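Local coordinates for protein putative aminooxidase (Propionibacterium acnes, PDB 2BA9) that isomerises polyunsaturated fatty acids to give conjugated linoleic acid, probably with the help of its bound flavin-adenine dinucleotide, at residues M311-R316 / D350-F355. Sequence-based numbering, arbitrary orientation.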
ATOM      1  N   MET A 311       2.794   4.670  16.120  1.00 23.50           N
ATOM      2  CA  MET A 311       3.878   3.731  15.864  1.00 23.76           C
ATOM      3  C   MET A 311       5.104   4.387  15.226  1.00 23.35           C
ATOM      4  O   MET A 311       6.197   3.849  15.281  1.00 23.00           O
ATOM      5  CB  MET A 311       3.382   2.616  14.956  1.00 24.00           C
ATOM      6  CG  MET A 311       2.131   1.936  15.471  1.00 24.02           C
ATOM      7  SD  MET A 311       1.665   0.578  14.393  1.00 26.77           S
ATOM      8  CE  MET A 311       0.934   1.471  13.026  1.00 26.57           C
ATOM      9  N   VAL A 312       4.896   5.548  14.618  1.00 23.56           N
ATOM     10  CA  VAL A 312       5.944   6.259  13.914  1.00 23.58           C
ATOM     11  C   VAL A 312       5.438   7.654  13.602  1.00 23.68           C
ATOM     12  O   VAL A 312       4.227   7.882  13.497  1.00 23.05           O
ATOM     13  CB  VAL A 312       6.365   5.542  12.603  1.00 23.74           C
ATOM     14  CG1 VAL A 312       5.168   5.355  11.687  1.00 24.42           C
ATOM     15  CG2 VAL A 312       7.485   6.314  11.882  1.00 24.42           C
ATOM     16  N   TYR A 313       6.368   8.600  13.507  1.00 24.07           N
ATOM     17  CA  TYR A 313       6.040   9.933  13.014  1.00 23.88           C
ATOM     18  C   TYR A 313       7.100  10.376  12.035  1.00 23.76           C
ATOM     19  O   TYR A 313       8.247   9.960  12.129  1.00 23.38           O
ATOM     20  CB  TYR A 313       5.847  10.942  14.147  1.00 24.00           C
ATOM     21  CG  TYR A 313       7.007  11.091  15.094  1.00 23.35           C
ATOM     22  CD1 TYR A 313       8.099  11.902  14.783  1.00 22.76           C
ATOM     23  CD2 TYR A 313       7.006  10.442  16.322  1.00 22.86           C
ATOM     24  CE1 TYR A 313       9.155  12.038  15.666  1.00 22.17           C
ATOM     25  CE2 TYR A 313       8.054  10.571  17.203  1.00 23.27           C
ATOM     26  CZ  TYR A 313       9.129  11.373  16.883  1.00 22.75           C
ATOM     27  OH  TYR A 313      10.182  11.495  17.788  1.00 22.74           O
ATOM     28  N   TYR A 314       6.688  11.217  11.098  1.00 24.03           N
ATOM     29  CA  TYR A 314       7.518  11.640   9.980  1.00 24.37           C
ATOM     30  C   TYR A 314       7.970  13.101  10.069  1.00 24.60           C
ATOM     31  O   TYR A 314       7.143  14.019  10.045  1.00 24.76           O
ATOM     32  CB  TYR A 314       6.730  11.394   8.694  1.00 24.48           C
ATOM     33  CG  TYR A 314       7.383  11.817   7.400  1.00 24.11           C
ATOM     34  CD1 TYR A 314       8.752  11.715   7.203  1.00 23.20           C
ATOM     35  CD2 TYR A 314       6.604  12.279   6.359  1.00 24.48           C
ATOM     36  CE1 TYR A 314       9.330  12.102   6.000  1.00 24.11           C
ATOM     37  CE2 TYR A 314       7.154  12.657   5.171  1.00 25.94           C
ATOM     38  CZ  TYR A 314       8.518  12.574   4.987  1.00 25.08           C
ATOM     39  OH  TYR A 314       9.041  12.942   3.782  1.00 23.54           O
ATOM     40  N   HIS A 315       9.290  13.278  10.175  1.00 24.77           N
ATOM     41  CA  HIS A 315       9.989  14.565  10.100  1.00 24.55           C
ATOM     42  C   HIS A 315      10.430  14.840   8.652  1.00 24.59           C
ATOM     43  O   HIS A 315      11.368  14.230   8.161  1.00 24.09           O
ATOM     44  CB  HIS A 315      11.217  14.511  11.041  1.00 24.58           C
ATOM     45  CG  HIS A 315      12.007  15.789  11.138  1.00 23.69           C
ATOM     46  ND1 HIS A 315      13.256  15.934  10.573  1.00 25.56           N
ATOM     47  CD2 HIS A 315      11.751  16.955  11.780  1.00 24.28           C
ATOM     48  CE1 HIS A 315      13.729  17.140  10.844  1.00 25.48           C
ATOM     49  NE2 HIS A 315      12.834  17.782  11.574  1.00 23.60           N
ATOM     50  N   ARG A 316       9.773  15.778   7.978  1.00 24.92           N
ATOM     51  CA  ARG A 316       9.945  15.944   6.515  1.00 25.08           C
ATOM     52  C   ARG A 316      10.815  17.142   6.114  1.00 25.37           C
ATOM     53  O   ARG A 316      11.802  16.991   5.372  1.00 24.59           O
ATOM     54  CB  ARG A 316       8.572  16.053   5.835  1.00 25.01           C
ATOM     55  CG  ARG A 316       8.606  16.292   4.311  1.00 25.14           C
ATOM     56  CD  ARG A 316       7.272  15.893   3.688  1.00 23.87           C
ATOM     57  NE  ARG A 316       7.091  16.270   2.285  1.00 23.06           N
ATOM     58  CZ  ARG A 316       7.506  15.558   1.237  1.00 23.36           C
ATOM     59  NH1 ARG A 316       8.197  14.435   1.397  1.00 23.56           N
ATOM     60  NH2 ARG A 316       7.245  15.978   0.005  1.00 22.70           N
ATOM     61  N   ASP A 350      -1.649  12.495  23.320  1.00 24.00           N
ATOM     62  CA  ASP A 350      -0.989  11.983  24.523  1.00 24.74           C
ATOM     63  C   ASP A 350       0.360  11.337  24.211  1.00 24.56           C
ATOM     64  O   ASP A 350       1.327  11.535  24.960  1.00 25.53           O
ATOM     65  CB  ASP A 350      -1.881  10.974  25.271  1.00 25.16           C
ATOM     66  CG  ASP A 350      -3.198  11.570  25.746  1.00 25.04           C
ATOM     67  OD1 ASP A 350      -3.327  12.800  25.845  1.00 27.91           O
ATOM     68  OD2 ASP A 350      -4.106  10.787  26.049  1.00 26.47           O
ATOM     69  N   ASP A 351       0.435  10.578  23.124  1.00 24.37           N
ATOM     70  CA  ASP A 351       1.714   9.948  22.708  1.00 24.68           C
ATOM     71  C   ASP A 351       2.780  10.993  22.321  1.00 24.79           C
ATOM     72  O   ASP A 351       3.916  10.924  22.782  1.00 24.93           O
ATOM     73  CB  ASP A 351       1.519   8.951  21.551  1.00 24.88           C
ATOM     74  CG  ASP A 351       0.926   7.601  22.000  1.00 25.54           C
ATOM     75  OD1 ASP A 351       0.842   7.309  23.222  1.00 26.64           O
ATOM     76  OD2 ASP A 351       0.557   6.812  21.106  1.00 25.42           O
ATOM     77  N   MET A 352       2.426  11.963  21.482  1.00 24.55           N
ATOM     78  CA  MET A 352       3.402  12.991  21.090  1.00 24.95           C
ATOM     79  C   MET A 352       3.903  13.845  22.260  1.00 24.81           C
ATOM     80  O   MET A 352       5.058  14.250  22.305  1.00 24.48           O
ATOM     81  CB  MET A 352       2.827  13.888  19.980  1.00 25.18           C
ATOM     82  CG  MET A 352       2.626  13.163  18.637  1.00 25.11           C
ATOM     83  SD  MET A 352       4.156  12.494  17.948  1.00 25.34           S
ATOM     84  CE  MET A 352       4.875  13.915  17.098  1.00 24.31           C
ATOM     85  N   GLU A 353       3.040  14.124  23.222  1.00 25.22           N
ATOM     86  CA  GLU A 353       3.490  14.846  24.410  1.00 25.27           C
ATOM     87  C   GLU A 353       4.497  14.011  25.204  1.00 25.23           C
ATOM     88  O   GLU A 353       5.558  14.493  25.630  1.00 24.12           O
ATOM     89  CB  GLU A 353       2.313  15.221  25.279  1.00 25.75           C
ATOM     90  CG  GLU A 353       2.670  16.259  26.314  1.00 26.91           C
ATOM     91  CD  GLU A 353       1.518  16.553  27.224  1.00 28.50           C
ATOM     92  OE1 GLU A 353       0.364  16.342  26.783  1.00 28.05           O
ATOM     93  OE2 GLU A 353       1.770  17.005  28.370  1.00 31.01           O
ATOM     94  N   THR A 354       4.160  12.746  25.380  1.00 25.27           N
ATOM     95  CA  THR A 354       5.069  11.779  25.977  1.00 25.41           C
ATOM     96  C   THR A 354       6.427  11.717  25.260  1.00 25.16           C
ATOM     97  O   THR A 354       7.487  11.703  25.918  1.00 25.19           O
ATOM     98  CB  THR A 354       4.387  10.415  26.013  1.00 25.69           C
ATOM     99  OG1 THR A 354       3.281  10.512  26.925  1.00 26.71           O
ATOM    100  CG2 THR A 354       5.355   9.323  26.431  1.00 26.13           C
ATOM    101  N   PHE A 355       6.392  11.733  23.932  1.00 24.63           N
ATOM    102  CA  PHE A 355       7.618  11.713  23.117  1.00 24.60           C
ATOM    103  C   PHE A 355       8.410  13.031  23.205  1.00 24.66           C
ATOM    104  O   PHE A 355       9.580  13.073  22.788  1.00 24.89           O
ATOM    105  CB  PHE A 355       7.329  11.383  21.633  1.00 24.03           C
ATOM    106  CG  PHE A 355       6.585  10.078  21.401  1.00 23.22           C
ATOM    107  CD1 PHE A 355       6.627   9.036  22.318  1.00 23.25           C
ATOM    108  CD2 PHE A 355       5.852   9.897  20.236  1.00 24.16           C
ATOM    109  CE1 PHE A 355       5.947   7.844  22.076  1.00 23.28           C
ATOM    110  CE2 PHE A 355       5.167   8.704  19.983  1.00 24.19           C
ATOM    111  CZ  PHE A 355       5.214   7.679  20.910  1.00 23.32           C
TER
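With chi1 at 56°, CG of Tyr313 sits between the backbone N and the carbonyl carbon; CB already points from strand 310-315 toward helix 341-355, and this torsion lays the phenol ring where Met352 and Phe355 meet it. Met352 answers with a chain bent at both chi2 (-60°) and chi3, which curls its thioether back to the tyrosine although its CB does not point there. The methyl CE lies over one face of the Tyr313 ring, 4.0 Å above the plane and displaced to the rim, nearest CG and CD2. The Met352 sulfur meets the same rim, SD 3.9 Å from Tyr313 CD2. Because SD stands 4.6 Å from the centroid of the Tyr313 ring and 38° off the normal, this is an oblique Met-aromatic contact. One helical turn on, Phe355 meets the outer part of the phenol: its CD2 comes within 3.8 Å of Tyr313 CE2, the two rings meeting obliquely as the side chains run past each other in opposite directions. Leu91 of strand 88-91 touches both aromatic residues, and the ring of His357, just beyond the helix, also meets Tyr313. Beside this apolar patch, Asp351 is hydrogen-bonded through OD2 to Val310 N, where the strand begins, and to His309 ND1 just before it. Helix 341-355 is thus packed against the mixed sheet of this flavin amine oxidoreductase-type fold, the side chain of Tyr313 about 12 Å from the bound FAD. No hydrogen bond joins the two segments, so their direct contact probably rests on dispersion and a sulfur-aromatic component between three buried side chains.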